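Long-range contacts in diguanylate cyclase DosC (Escherichia coli, PDB 4ZVB), which senses oxygen through a haem-bound globin domain and makes cyclic di-GMP from GTP, its cyclase output probably being governed by the haem: residues D10-L15 and D145-V150; Y37-F42 and A68-I73; D49-E54 and V105-M110. All coordinates share one frame; numbering follows the deposited sequence.

Contact 1 of 3, residues D10-L15 and D145-V150; sequences DEWTGL and DIAMEV
Ile146 meets Trp12 through a CH-pi contact: its methyl CG2 stands over one face of the indole, with CG2 3.8 Å from the centroid of the five-membered ring of Trp12 and only 10° off the ring normal. The closest single pair is Trp12 CE2 to Ile146 CG2, at 3.7 Å. The indole is brought there by a chi1 of -157°, which sets CG opposite the backbone N and sends the ring across to the other helix. The remaining apolar contacts lie around this one. The far end of the six-membered ring meets Ala147 obliquely, Trp12 CH2 being 3.8 Å from Ala147 CB, and Val150 CG2 is a looser neighbour. Leu15 CD2 comes within 4.3 Å of Ile146 CG2, so the same methyl touches both residues.

The two segments run antiparallel, their axes at 164° and 11.0 Å apart at closest approach. That spacing is wide for helices, and the large indole bridges it. The pairing lays the N-terminal helix 6-17 on helix 130-152, the last helix of this globin-clan sensor domain; Trp12 also packs on Val84 and Leu87 of helix 84-101. With an alanine in place of Trp12, the Ile146 methyl would probably lose the aromatic face it packs on, and the contacts to Ala147 and Val150 would go too.

No hydrogen bond spans the segments. Glu11, its chain extended, runs alongside Ile146, the two side chains pointing opposite ways, with Glu11 OE1 4.0 Å from Ile146 CD1. Its carboxylate makes salt bridges to Lys117 and Arg113 of the second subunit, and Glu149 OE1 likewise pairs with Arg113 of that subunit. These cationic partners would be expected to offset the like charges of the two glutamates, Glu11 OE1 and Glu149 OE2 being 5.4 Å apart.

Contact 2 of 3, residues Y37-F42 and A68-I73; sequences YLSIEF and AMERWI. With HEM (protoporphyrin IX containing Fe), chain E.
Met69 and Phe42 make a Met-aromatic contact. The sulfur lies over one face of the ring, Met69 SD being 4.6 Å from the Phe42 centroid and 18° off the ring normal, while the terminal methyl reaches a rim carbon, with Met69 CE 3.5 Å from Phe42 CE2. The thioether gets there by bending at both chi2 (62°) and chi3 (55°), and the two side chains cross at about a right angle.

Haem contacts continue from the same groups. Met69 CE lies 3.4 Å from HEM C4C, and Phe42 turns its edge to the porphyrin, its CZ 4.0 Å from HEM CHC. On the same helix as Met69, Trp72 lays a ring face against the vinyl carbon CBC of the haem, and its NE1 is hydrogen-bonded to Gln91. Helices 21-48 and 59-77 thus form part of the haem pocket of this protoglobin-family domain.

The apolar packing away from the haem is led by Leu38 and Ile73, with Leu38 CB 3.7 Å from Ile73 CD1; Leu38 also rests on Ile118 and Leu119 of helix 105-124. Where the backbones come closest, the small Ser39 faces Glu70, their CA atoms 5.5 Å apart, and Ser39 CB touches Met69 CB. The Ser39 hydroxyl is hydrogen-bonded within its own helix, to the carbonyl oxygens of His36 and Ala35.

Contact 3 of 3, residues D49-E54 and V105-M110; sequences DPHAEE and VEIVEM. With HEM (protoporphyrin IX containing Fe), chain E.
Ile107 lies over one face of the His51 imidazole, its CD1 3.9 Å from the His51 ring centroid and 24° off the normal, a CH-pi contact set toward the rim, where CD1 is 3.6 Å from His51 ND1. The buried part of the contact is formed by Ala52, Ile107 and Met110. Ala52 CB touches both Ile107 CG2, at 4.0 Å, and Met110 CE. The same two atoms also meet the haem vinyl: Ile107 CG2 is 3.5 Å from HEM CBB, and Met110, bent at chi2 (-93°) and chi3, brings its CE to 4.0 Å from it.

His51, though close to Ile107, is on the solvent side, and Asp49 adds only a loose contact through CB to Met110 CE. The Asp49 side chain caps the short helix 50-53: Ala52 N donates to Asp49 OD1 in a weak bond with an N-H...O angle of 126°. Asp49 O accepts from both Ala52 N and Glu53 N.

In the protoglobin-family fold, the contact sets helix 50-53, which follows helix 21-48, against the start of helix 105-124, whose Val108 packs in turn on Met151 of helix 130-152, while Met110 also touches Arg153 of the second subunit.

In the fold
Contacts 1 and 2 each bury five of their six touching residues; contact 3, its centre about 16 Å from the centre of the chain, is still mostly buried (three of five) but includes an exposed histidine. Contacts 2 and 3 both touch the haem: contact 2 adds sulfur-aromatic packing, contact 3 Ile107 and Met110 beside a haem vinyl, with Ile107 against an imidazole face. Contact 1 is carried by an indole face, and its carboxylates Glu11 and Glu149 pair with the second subunit, which contact 3 also touches. No element is used twice, yet Ala147 CB of contact 1 packs on Trp72 CZ2 of contact 2 at 3.6 Å. Along the chain, contacts 2 and 3 interlace, both within the loop closed by contact 1.

Contact 1 of 3, residues D10-L15 and D145-V150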
loop_
_atom_site.group_PDB
_atom_site.type_symbol
_atom_site.label_atom_id
_atom_site.label_comp_id
_atom_site.label_asym_id
_atom_site.label_seq_id
_atom_site.Cartn_x
_atom_site.Cartn_y
_atom_site.Cartn_z
ATOM N N ASP A 10 12.902 -8.239 -11.392
ATOM C CA ASP A 10 13.337 -9.277 -10.464
ATOM C C ASP A 10 12.470 -9.327 -9.208
ATOM O O ASP A 10 12.163 -10.406 -8.701
ATOM C CB ASP A 10 14.800 -9.062 -10.068
ATOM C CG ASP A 10 15.756 -9.258 -11.230
ATOM O OD1 ASP A 10 15.395 -9.975 -12.187
ATOM O OD2 ASP A 10 16.869 -8.694 -11.184
ATOM N N GLU A 11 12.080 -8.158 -8.708
ATOM C CA GLU A 11 11.286 -8.085 -7.485
ATOM C C GLU A 11 9.855 -8.564 -7.706
ATOM O O GLU A 11 9.290 -9.266 -6.867
ATOM C CB GLU A 11 11.274 -6.659 -6.937
ATOM C CG GLU A 11 10.611 -6.535 -5.574
ATOM C CD GLU A 11 10.638 -5.120 -5.037
ATOM O OE1 GLU A 11 11.084 -4.212 -5.769
ATOM O OE2 GLU A 11 10.208 -4.915 -3.882
ATOM N N TRP A 12 9.274 -8.184 -8.839
ATOM C CA TRP A 12 7.914 -8.591 -9.172
ATOM C C TRP A 12 7.891 -10.079 -9.508
ATOM O O TRP A 12 6.951 -10.792 -9.155
ATOM C CB TRP A 12 7.370 -7.758 -10.336
ATOM C CG TRP A 12 5.872 -7.698 -10.389
ATOM C CD1 TRP A 12 4.993 -8.565 -9.805
ATOM C CD2 TRP A 12 5.076 -6.703 -11.045
ATOM N NE1 TRP A 12 3.701 -8.179 -10.067
ATOM C CE2 TRP A 12 3.725 -7.037 -10.825
ATOM C CE3 TRP A 12 5.376 -5.566 -11.800
ATOM C CZ2 TRP A 12 2.675 -6.276 -11.333
ATOM C CZ3 TRP A 12 4.332 -4.809 -12.304
ATOM C CH2 TRP A 12 2.998 -5.168 -12.068
ATOM N N THR A 13 8.936 -10.540 -10.190
ATOM C CA THR A 13 9.098 -11.958 -10.484
ATOM C C THR A 13 9.242 -12.746 -9.189
ATOM O O THR A 13 8.622 -13.795 -9.015
ATOM C CB THR A 13 10.328 -12.217 -11.378
ATOM O OG1 THR A 13 10.135 -11.592 -12.653
ATOM C CG2 THR A 13 10.545 -13.707 -11.578
ATOM N N GLY A 14 10.062 -12.225 -8.282
ATOM C CA GLY A 14 10.273 -12.850 -6.991
ATOM C C GLY A 14 9.001 -12.893 -6.168
ATOM O O GLY A 14 8.767 -13.841 -5.422
ATOM N N LEU A 15 8.174 -11.862 -6.310
ATOM C CA LEU A 15 6.902 -11.798 -5.600
ATOM C C LEU A 15 5.976 -12.932 -6.030
ATOM O O LEU A 15 5.266 -13.512 -5.208
ATOM C CB LEU A 15 6.225 -10.447 -5.837
ATOM C CG LEU A 15 4.843 -10.261 -5.207
ATOM C CD1 LEU A 15 4.912 -10.431 -3.696
ATOM C CD2 LEU A 15 4.266 -8.903 -5.573
ATOM N N ASP A 145 0.936 -2.719 -4.932
ATOM C CA ASP A 145 1.929 -1.736 -4.509
ATOM C C ASP A 145 3.075 -1.605 -5.509
ATOM O O ASP A 145 3.481 -0.493 -5.848
ATOM C CB ASP A 145 2.482 -2.095 -3.129
ATOM C CG ASP A 145 1.533 -1.720 -2.005
ATOM O OD1 ASP A 145 0.708 -0.804 -2.204
ATOM O OD2 ASP A 145 1.613 -2.340 -0.924
ATOM N N ILE A 146 3.599 -2.735 -5.975
ATOM C CA ILE A 146 4.697 -2.711 -6.937
ATOM C C ILE A 146 4.206 -2.155 -8.274
ATOM O O ILE A 146 4.948 -1.475 -8.981
ATOM C CB ILE A 146 5.332 -4.117 -7.132
ATOM C CG1 ILE A 146 6.551 -4.039 -8.056
ATOM C CG2 ILE A 146 4.325 -5.116 -7.673
ATOM C CD1 ILE A 146 7.676 -3.188 -7.517
ATOM N N ALA A 147 2.947 -2.430 -8.607
ATOM C CA ALA A 147 2.348 -1.914 -9.832
ATOM C C ALA A 147 2.178 -0.400 -9.751
ATOM O O ALA A 147 2.339 0.307 -10.746
ATOM C CB ALA A 147 1.010 -2.587 -10.095
ATOM N N MET A 148 1.849 0.088 -8.560
ATOM C CA MET A 148 1.683 1.520 -8.335
ATOM C C MET A 148 3.020 2.244 -8.453
ATOM O O MET A 148 3.096 3.338 -9.013
ATOM C CB MET A 148 1.055 1.786 -6.965
ATOM C CG MET A 148 0.957 3.262 -6.608
ATOM S SD MET A 148 0.139 3.564 -5.029
ATOM C CE MET A 148 1.116 2.538 -3.934
ATOM N N GLU A 149 4.071 1.629 -7.919
ATOM C CA GLU A 149 5.409 2.212 -7.972
ATOM C C GLU A 149 5.909 2.329 -9.408
ATOM O O GLU A 149 6.505 3.336 -9.783
ATOM C CB GLU A 149 6.393 1.380 -7.147
ATOM C CG GLU A 149 7.842 1.819 -7.293
ATOM C CD GLU A 149 8.751 1.217 -6.239
ATOM O OE1 GLU A 149 8.258 0.899 -5.137
ATOM O OE2 GLU A 149 9.958 1.061 -6.516
ATOM N N VAL A 150 5.652 1.299 -10.207
ATOM C CA VAL A 150 6.045 1.308 -11.611
ATOM C C VAL A 150 5.295 2.393 -12.379
ATOM O O VAL A 150 5.881 3.110 -13.189
ATOM C CB VAL A 150 5.794 -0.064 -12.275
ATOM C CG1 VAL A 150 6.033 0.015 -13.775
ATOM C CG2 VAL A 150 6.686 -1.124 -11.651
#

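Contact 2 of 3, residues Y37-F42 and A68-I73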
loop_
_atom_site.group_PDB
_atom_site.type_symbol
_atom_site.label_atom_id
_atom_site.label_comp_id
_atom_site.label_asym_id
_atom_site.label_seq_id
_atom_site.Cartn_x
_atom_site.Cartn_y
_atom_site.Cartn_z
ATOM N N TYR A 37 -17.363 -6.119 -9.555
ATOM C CA TYR A 37 -17.773 -5.336 -8.395
ATOM C C TYR A 37 -16.686 -4.360 -7.965
ATOM O O TYR A 37 -16.963 -3.191 -7.695
ATOM C CB TYR A 37 -18.134 -6.248 -7.220
ATOM C CG TYR A 37 -18.049 -5.544 -5.882
ATOM C CD1 TYR A 37 -19.022 -4.636 -5.489
ATOM C CD2 TYR A 37 -16.987 -5.781 -5.018
ATOM C CE1 TYR A 37 -18.944 -3.984 -4.272
ATOM C CE2 TYR A 37 -16.899 -5.133 -3.799
ATOM C CZ TYR A 37 -17.880 -4.238 -3.432
ATOM O OH TYR A 37 -17.797 -3.592 -2.220
ATOM N N LEU A 38 -15.451 -4.846 -7.895
ATOM C CA LEU A 38 -14.330 -4.020 -7.463
ATOM C C LEU A 38 -14.149 -2.803 -8.362
ATOM O O LEU A 38 -13.819 -1.721 -7.886
ATOM C CB LEU A 38 -13.042 -4.845 -7.429
ATOM C CG LEU A 38 -12.947 -5.885 -6.310
ATOM C CD1 LEU A 38 -11.716 -6.758 -6.492
ATOM C CD2 LEU A 38 -12.939 -5.216 -4.943
ATOM N N SER A 39 -14.378 -2.981 -9.659
ATOM C CA SER A 39 -14.239 -1.887 -10.614
ATOM C C SER A 39 -15.324 -0.825 -10.443
ATOM O O SER A 39 -15.028 0.369 -10.394
ATOM C CB SER A 39 -14.262 -2.427 -12.047
ATOM O OG SER A 39 -15.480 -3.094 -12.324
ATOM N N ILE A 40 -16.577 -1.262 -10.351
ATOM C CA ILE A 40 -17.698 -0.332 -10.229
ATOM C C ILE A 40 -17.755 0.321 -8.846
ATOM O O ILE A 40 -18.163 1.475 -8.720
ATOM C CB ILE A 40 -19.046 -1.025 -10.539
ATOM C CG1 ILE A 40 -19.287 -2.209 -9.601
ATOM C CG2 ILE A 40 -19.080 -1.483 -11.989
ATOM C CD1 ILE A 40 -20.478 -3.060 -9.984
ATOM N N GLU A 41 -17.348 -0.414 -7.815
ATOM C CA GLU A 41 -17.288 0.142 -6.467
ATOM C C GLU A 41 -16.166 1.170 -6.376
ATOM O O GLU A 41 -16.299 2.192 -5.705
ATOM C CB GLU A 41 -17.080 -0.963 -5.430
ATOM C CG GLU A 41 -17.135 -0.488 -3.985
ATOM C CD GLU A 41 -18.526 -0.056 -3.559
ATOM O OE1 GLU A 41 -19.508 -0.464 -4.216
ATOM O OE2 GLU A 41 -18.638 0.692 -2.565
ATOM N N PHE A 42 -15.065 0.889 -7.066
ATOM C CA PHE A 42 -13.940 1.815 -7.158
ATOM C C PHE A 42 -14.356 3.143 -7.775
ATOM O O PHE A 42 -13.994 4.209 -7.279
ATOM C CB PHE A 42 -12.804 1.194 -7.978
ATOM C CG PHE A 42 -11.705 2.157 -8.330
ATOM C CD1 PHE A 42 -10.681 2.419 -7.435
ATOM C CD2 PHE A 42 -11.683 2.787 -9.566
ATOM C CE1 PHE A 42 -9.668 3.301 -7.759
ATOM C CE2 PHE A 42 -10.672 3.670 -9.894
ATOM C CZ PHE A 42 -9.662 3.926 -8.990
ATOM N N ALA A 68 -11.558 -1.407 -18.191
ATOM C CA ALA A 68 -10.105 -1.405 -18.075
ATOM C C ALA A 68 -9.658 -1.720 -16.650
ATOM O O ALA A 68 -8.663 -2.415 -16.445
ATOM C CB ALA A 68 -9.541 -0.066 -18.522
ATOM N N MET A 69 -10.395 -1.201 -15.671
ATOM C CA MET A 69 -10.097 -1.460 -14.265
ATOM C C MET A 69 -10.266 -2.941 -13.963
ATOM O O MET A 69 -9.461 -3.540 -13.252
ATOM C CB MET A 69 -11.005 -0.632 -13.354
ATOM C CG MET A 69 -10.635 -0.689 -11.882
ATOM S SD MET A 69 -8.988 -0.028 -11.572
ATOM C CE MET A 69 -9.149 1.594 -12.311
ATOM N N GLU A 70 -11.328 -3.521 -14.514
ATOM C CA GLU A 70 -11.621 -4.936 -14.344
ATOM C C GLU A 70 -10.505 -5.794 -14.931
ATOM O O GLU A 70 -10.045 -6.746 -14.302
ATOM C CB GLU A 70 -12.966 -5.280 -14.988
ATOM C CG GLU A 70 -13.414 -6.716 -14.781
ATOM C CD GLU A 70 -14.806 -6.979 -15.322
ATOM O OE1 GLU A 70 -15.475 -6.012 -15.746
ATOM O OE2 GLU A 70 -15.235 -8.152 -15.316
ATOM N N ARG A 71 -10.072 -5.447 -16.139
ATOM C CA ARG A 71 -8.984 -6.158 -16.804
ATOM C C ARG A 71 -7.674 -6.005 -16.036
ATOM O O ARG A 71 -6.890 -6.949 -15.930
ATOM C CB ARG A 71 -8.813 -5.655 -18.239
ATOM C CG ARG A 71 -7.946 -6.548 -19.111
ATOM C CD ARG A 71 -7.757 -5.965 -20.505
ATOM N NE ARG A 71 -9.004 -5.897 -21.263
ATOM C CZ ARG A 71 -9.717 -4.788 -21.432
ATOM N NH1 ARG A 71 -9.307 -3.645 -20.897
ATOM N NH2 ARG A 71 -10.840 -4.819 -22.138
ATOM N N TRP A 72 -7.444 -4.808 -15.504
ATOM C CA TRP A 72 -6.234 -4.515 -14.744
ATOM C C TRP A 72 -6.133 -5.384 -13.493
ATOM O O TRP A 72 -5.090 -5.983 -13.227
ATOM C CB TRP A 72 -6.189 -3.034 -14.356
ATOM C CG TRP A 72 -4.877 -2.600 -13.771
ATOM C CD1 TRP A 72 -3.836 -2.020 -14.435
ATOM C CD2 TRP A 72 -4.468 -2.708 -12.401
ATOM N NE1 TRP A 72 -2.803 -1.762 -13.566
ATOM C CE2 TRP A 72 -3.166 -2.175 -12.311
ATOM C CE3 TRP A 72 -5.075 -3.203 -11.243
ATOM C CZ2 TRP A 72 -2.462 -2.124 -11.111
ATOM C CZ3 TRP A 72 -4.373 -3.152 -10.051
ATOM C CH2 TRP A 72 -3.081 -2.616 -9.995
ATOM N N ILE A 73 -7.221 -5.439 -12.729
ATOM C CA ILE A 73 -7.266 -6.213 -11.492
ATOM C C ILE A 73 -7.012 -7.697 -11.751
ATOM O O ILE A 73 -6.264 -8.345 -11.020
ATOM C CB ILE A 73 -8.620 -6.046 -10.772
ATOM C CG1 ILE A 73 -8.806 -4.597 -10.323
ATOM C CG2 ILE A 73 -8.716 -6.980 -9.578
ATOM C CD1 ILE A 73 -10.177 -4.305 -9.754
HETATM C CHA HEM E . -7.286 5.264 -17.869
HETATM C CHB HEM E . -8.836 8.303 -14.415
HETATM C CHC HEM E . -6.679 5.537 -11.077
HETATM C CHD HEM E . -5.951 2.080 -14.393
HETATM C C1A HEM E . -7.903 6.326 -17.244
HETATM C C2A HEM E . -8.671 7.381 -17.875
HETATM C C3A HEM E . -9.095 8.214 -16.920
HETATM C C4A HEM E . -8.613 7.724 -15.646
HETATM C CMA HEM E . -9.953 9.480 -17.131
HETATM C CAA HEM E . -8.962 7.527 -19.386
HETATM C CBA HEM E . -9.928 6.440 -19.848
HETATM C CGA HEM E . -10.437 6.781 -21.225
HETATM O O1A HEM E . -10.095 7.880 -21.736
HETATM O O2A HEM E . -11.185 5.957 -21.810
HETATM C C1B HEM E . -8.397 7.816 -13.204
HETATM C C2B HEM E . -8.663 8.400 -11.904
HETATM C C3B HEM E . -8.061 7.632 -10.975
HETATM C C4B HEM E . -7.405 6.545 -11.670
HETATM C CMB HEM E . -9.500 9.686 -11.707
HETATM C CAB HEM E . -8.009 7.771 -9.431
HETATM C CBB HEM E . -8.633 8.720 -8.726
HETATM C C1C HEM E . -6.363 4.333 -11.663
HETATM C C2C HEM E . -5.918 3.144 -10.967
HETATM C C3C HEM E . -5.713 2.182 -11.888
HETATM C C4C HEM E . -6.028 2.744 -13.187
HETATM C CMC HEM E . -5.734 3.087 -9.432
HETATM C CAC HEM E . -5.237 0.717 -11.710
HETATM C CBC HEM E . -4.963 0.152 -10.530
HETATM C C1D HEM E . -6.284 2.584 -15.632
HETATM C C2D HEM E . -6.321 1.818 -16.858
HETATM C C3D HEM E . -6.743 2.813 -17.950
HETATM C C4D HEM E . -6.911 4.079 -17.271
HETATM C CMD HEM E . -6.008 0.314 -17.019
HETATM C CAD HEM E . -6.938 2.539 -19.459
HETATM C CBD HEM E . -5.614 2.097 -20.075
HETATM C CGD HEM E . -5.773 1.922 -21.563
HETATM O O1D HEM E . -4.789 1.498 -22.223
HETATM O O2D HEM E . -6.881 2.205 -22.088
HETATM N NA HEM E . -7.886 6.572 -15.884
HETATM N NB HEM E . -7.627 6.686 -13.024
HETATM N NC HEM E . -6.420 4.055 -13.012
HETATM N ND HEM E . -6.634 3.901 -15.918
HETATM FE FE HEM E . -6.995 5.365 -14.486
#

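Contact 3 of 3, residues D49-E54 and V105-M110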
loop_
_atom_site.group_PDB
_atom_site.type_symbol
_atom_site.label_atom_id
_atom_site.label_comp_id
_atom_site.label_asym_id
_atom_site.label_seq_id
_atom_site.Cartn_x
_atom_site.Cartn_y
_atom_site.Cartn_z
ATOM N N ASP A 49 -15.031 12.132 -4.350
ATOM C CA ASP A 49 -14.020 13.169 -4.193
ATOM C C ASP A 49 -14.115 14.186 -5.326
ATOM O O ASP A 49 -14.022 13.823 -6.499
ATOM C CB ASP A 49 -12.622 12.548 -4.154
ATOM C CG ASP A 49 -11.536 13.568 -3.875
ATOM O OD1 ASP A 49 -11.073 14.221 -4.834
ATOM O OD2 ASP A 49 -11.143 13.713 -2.699
ATOM N N PRO A 50 -14.307 15.467 -4.972
ATOM C CA PRO A 50 -14.460 16.563 -5.936
ATOM C C PRO A 50 -13.272 16.685 -6.887
ATOM O O PRO A 50 -13.458 16.941 -8.076
ATOM C CB PRO A 50 -14.564 17.804 -5.042
ATOM C CG PRO A 50 -15.066 17.287 -3.740
ATOM C CD PRO A 50 -14.436 15.936 -3.582
ATOM N N HIS A 51 -12.068 16.501 -6.358
ATOM C CA HIS A 51 -10.852 16.620 -7.153
ATOM C C HIS A 51 -10.749 15.482 -8.163
ATOM O O HIS A 51 -10.084 15.608 -9.192
ATOM C CB HIS A 51 -9.620 16.638 -6.245
ATOM C CG HIS A 51 -8.424 17.299 -6.857
ATOM N ND1 HIS A 51 -7.990 17.016 -8.135
ATOM C CD2 HIS A 51 -7.572 18.230 -6.367
ATOM C CE1 HIS A 51 -6.921 17.745 -8.405
ATOM N NE2 HIS A 51 -6.647 18.490 -7.349
ATOM N N ALA A 52 -11.408 14.369 -7.858
ATOM C CA ALA A 52 -11.383 13.193 -8.719
ATOM C C ALA A 52 -12.559 13.157 -9.694
ATOM O O ALA A 52 -12.445 12.615 -10.792
ATOM C CB ALA A 52 -11.363 11.930 -7.876
ATOM N N GLU A 53 -13.687 13.734 -9.285
ATOM C CA GLU A 53 -14.909 13.697 -10.088
ATOM C C GLU A 53 -14.740 14.441 -11.407
ATOM O O GLU A 53 -15.368 14.096 -12.409
ATOM C CB GLU A 53 -16.081 14.292 -9.300
ATOM C CG GLU A 53 -17.463 13.838 -9.762
ATOM C CD GLU A 53 -17.957 14.581 -10.988
ATOM O OE1 GLU A 53 -17.559 15.750 -11.178
ATOM O OE2 GLU A 53 -18.744 13.997 -11.762
ATOM N N GLU A 54 -13.883 15.454 -11.404
ATOM C CA GLU A 54 -13.667 16.277 -12.586
ATOM C C GLU A 54 -13.042 15.487 -13.736
ATOM O O GLU A 54 -13.166 15.873 -14.899
ATOM C CB GLU A 54 -12.793 17.483 -12.230
ATOM C CG GLU A 54 -11.412 17.116 -11.721
ATOM C CD GLU A 54 -10.631 18.319 -11.231
ATOM O OE1 GLU A 54 -11.136 19.454 -11.366
ATOM O OE2 GLU A 54 -9.513 18.131 -10.707
ATOM N N VAL A 105 -0.829 12.873 -9.585
ATOM C CA VAL A 105 -0.342 11.614 -9.035
ATOM C C VAL A 105 -1.013 11.278 -7.705
ATOM O O VAL A 105 -1.354 10.124 -7.448
ATOM C CB VAL A 105 1.186 11.647 -8.837
ATOM C CG1 VAL A 105 1.695 10.289 -8.383
ATOM C CG2 VAL A 105 1.874 12.068 -10.126
ATOM N N GLU A 106 -1.211 12.295 -6.872
ATOM C CA GLU A 106 -1.805 12.104 -5.550
ATOM C C GLU A 106 -3.259 11.649 -5.641
ATOM O O GLU A 106 -3.785 11.036 -4.711
ATOM C CB GLU A 106 -1.707 13.391 -4.725
ATOM C CG GLU A 106 -2.474 14.579 -5.294
ATOM C CD GLU A 106 -1.702 15.318 -6.374
ATOM O OE1 GLU A 106 -0.604 14.857 -6.751
ATOM O OE2 GLU A 106 -2.195 16.366 -6.844
ATOM N N ILE A 107 -3.906 11.953 -6.760
ATOM C CA ILE A 107 -5.284 11.537 -6.983
ATOM C C ILE A 107 -5.329 10.062 -7.378
ATOM O O ILE A 107 -6.172 9.305 -6.896
ATOM C CB ILE A 107 -5.961 12.393 -8.072
ATOM C CG1 ILE A 107 -5.949 13.868 -7.671
ATOM C CG2 ILE A 107 -7.385 11.927 -8.316
ATOM C CD1 ILE A 107 -6.637 14.146 -6.351
ATOM N N VAL A 108 -4.407 9.662 -8.248
ATOM C CA VAL A 108 -4.311 8.276 -8.697
ATOM C C VAL A 108 -3.939 7.348 -7.542
ATOM O O VAL A 108 -4.512 6.267 -7.392
ATOM C CB VAL A 108 -3.273 8.123 -9.830
ATOM C CG1 VAL A 108 -3.106 6.660 -10.213
ATOM C CG2 VAL A 108 -3.683 8.949 -11.038
ATOM N N GLU A 109 -2.983 7.779 -6.726
ATOM C CA GLU A 109 -2.541 6.997 -5.577
ATOM C C GLU A 109 -3.647 6.864 -4.537
ATOM O O GLU A 109 -3.702 5.884 -3.795
ATOM C CB GLU A 109 -1.301 7.627 -4.946
ATOM C CG GLU A 109 -0.087 7.635 -5.854
ATOM C CD GLU A 109 1.072 8.401 -5.256
ATOM O OE1 GLU A 109 0.941 8.867 -4.104
ATOM O OE2 GLU A 109 2.109 8.542 -5.936
ATOM N N MET A 110 -4.524 7.861 -4.485
ATOM C CA MET A 110 -5.690 7.802 -3.616
ATOM C C MET A 110 -6.607 6.682 -4.089
ATOM O O MET A 110 -7.243 6.002 -3.284
ATOM C CB MET A 110 -6.430 9.143 -3.602
ATOM C CG MET A 110 -7.707 9.158 -2.774
ATOM S SD MET A 110 -9.190 8.782 -3.735
ATOM C CE MET A 110 -9.139 10.083 -4.965
HETATM C CHA HEM E . -7.286 5.264 -17.869
HETATM C CHB HEM E . -8.836 8.303 -14.415
HETATM C CHC HEM E . -6.679 5.537 -11.077
HETATM C CHD HEM E . -5.951 2.080 -14.393
HETATM C C1A HEM E . -7.903 6.326 -17.244
HETATM C C2A HEM E . -8.671 7.381 -17.875
HETATM C C3A HEM E . -9.095 8.214 -16.920
HETATM C C4A HEM E . -8.613 7.724 -15.646
HETATM C CMA HEM E . -9.953 9.480 -17.131
HETATM C CAA HEM E . -8.962 7.527 -19.386
HETATM C CBA HEM E . -9.928 6.440 -19.848
HETATM C CGA HEM E . -10.437 6.781 -21.225
HETATM O O1A HEM E . -10.095 7.880 -21.736
HETATM O O2A HEM E . -11.185 5.957 -21.810
HETATM C C1B HEM E . -8.397 7.816 -13.204
HETATM C C2B HEM E . -8.663 8.400 -11.904
HETATM C C3B HEM E . -8.061 7.632 -10.975
HETATM C C4B HEM E . -7.405 6.545 -11.670
HETATM C CMB HEM E . -9.500 9.686 -11.707
HETATM C CAB HEM E . -8.009 7.771 -9.431
HETATM C CBB HEM E . -8.633 8.720 -8.726
HETATM C C1C HEM E . -6.363 4.333 -11.663
HETATM C C2C HEM E . -5.918 3.144 -10.967
HETATM C C3C HEM E . -5.713 2.182 -11.888
HETATM C C4C HEM E . -6.028 2.744 -13.187
HETATM C CMC HEM E . -5.734 3.087 -9.432
HETATM C CAC HEM E . -5.237 0.717 -11.710
HETATM C CBC HEM E . -4.963 0.152 -10.530
HETATM C C1D HEM E . -6.284 2.584 -15.632
HETATM C C2D HEM E . -6.321 1.818 -16.858
HETATM C C3D HEM E . -6.743 2.813 -17.950
HETATM C C4D HEM E . -6.911 4.079 -17.271
HETATM C CMD HEM E . -6.008 0.314 -17.019
HETATM C CAD HEM E . -6.938 2.539 -19.459
HETATM C CBD HEM E . -5.614 2.097 -20.075
HETATM C CGD HEM E . -5.773 1.922 -21.563
HETATM O O1D HEM E . -4.789 1.498 -22.223
HETATM O O2D HEM E . -6.881 2.205 -22.088
HETATM N NA HEM E . -7.886 6.572 -15.884
HETATM N NB HEM E . -7.627 6.686 -13.024
HETATM N NC HEM E . -6.420 4.055 -13.012
HETATM N ND HEM E . -6.634 3.901 -15.918
HETATM FE FE HEM E . -6.995 5.365 -14.486
#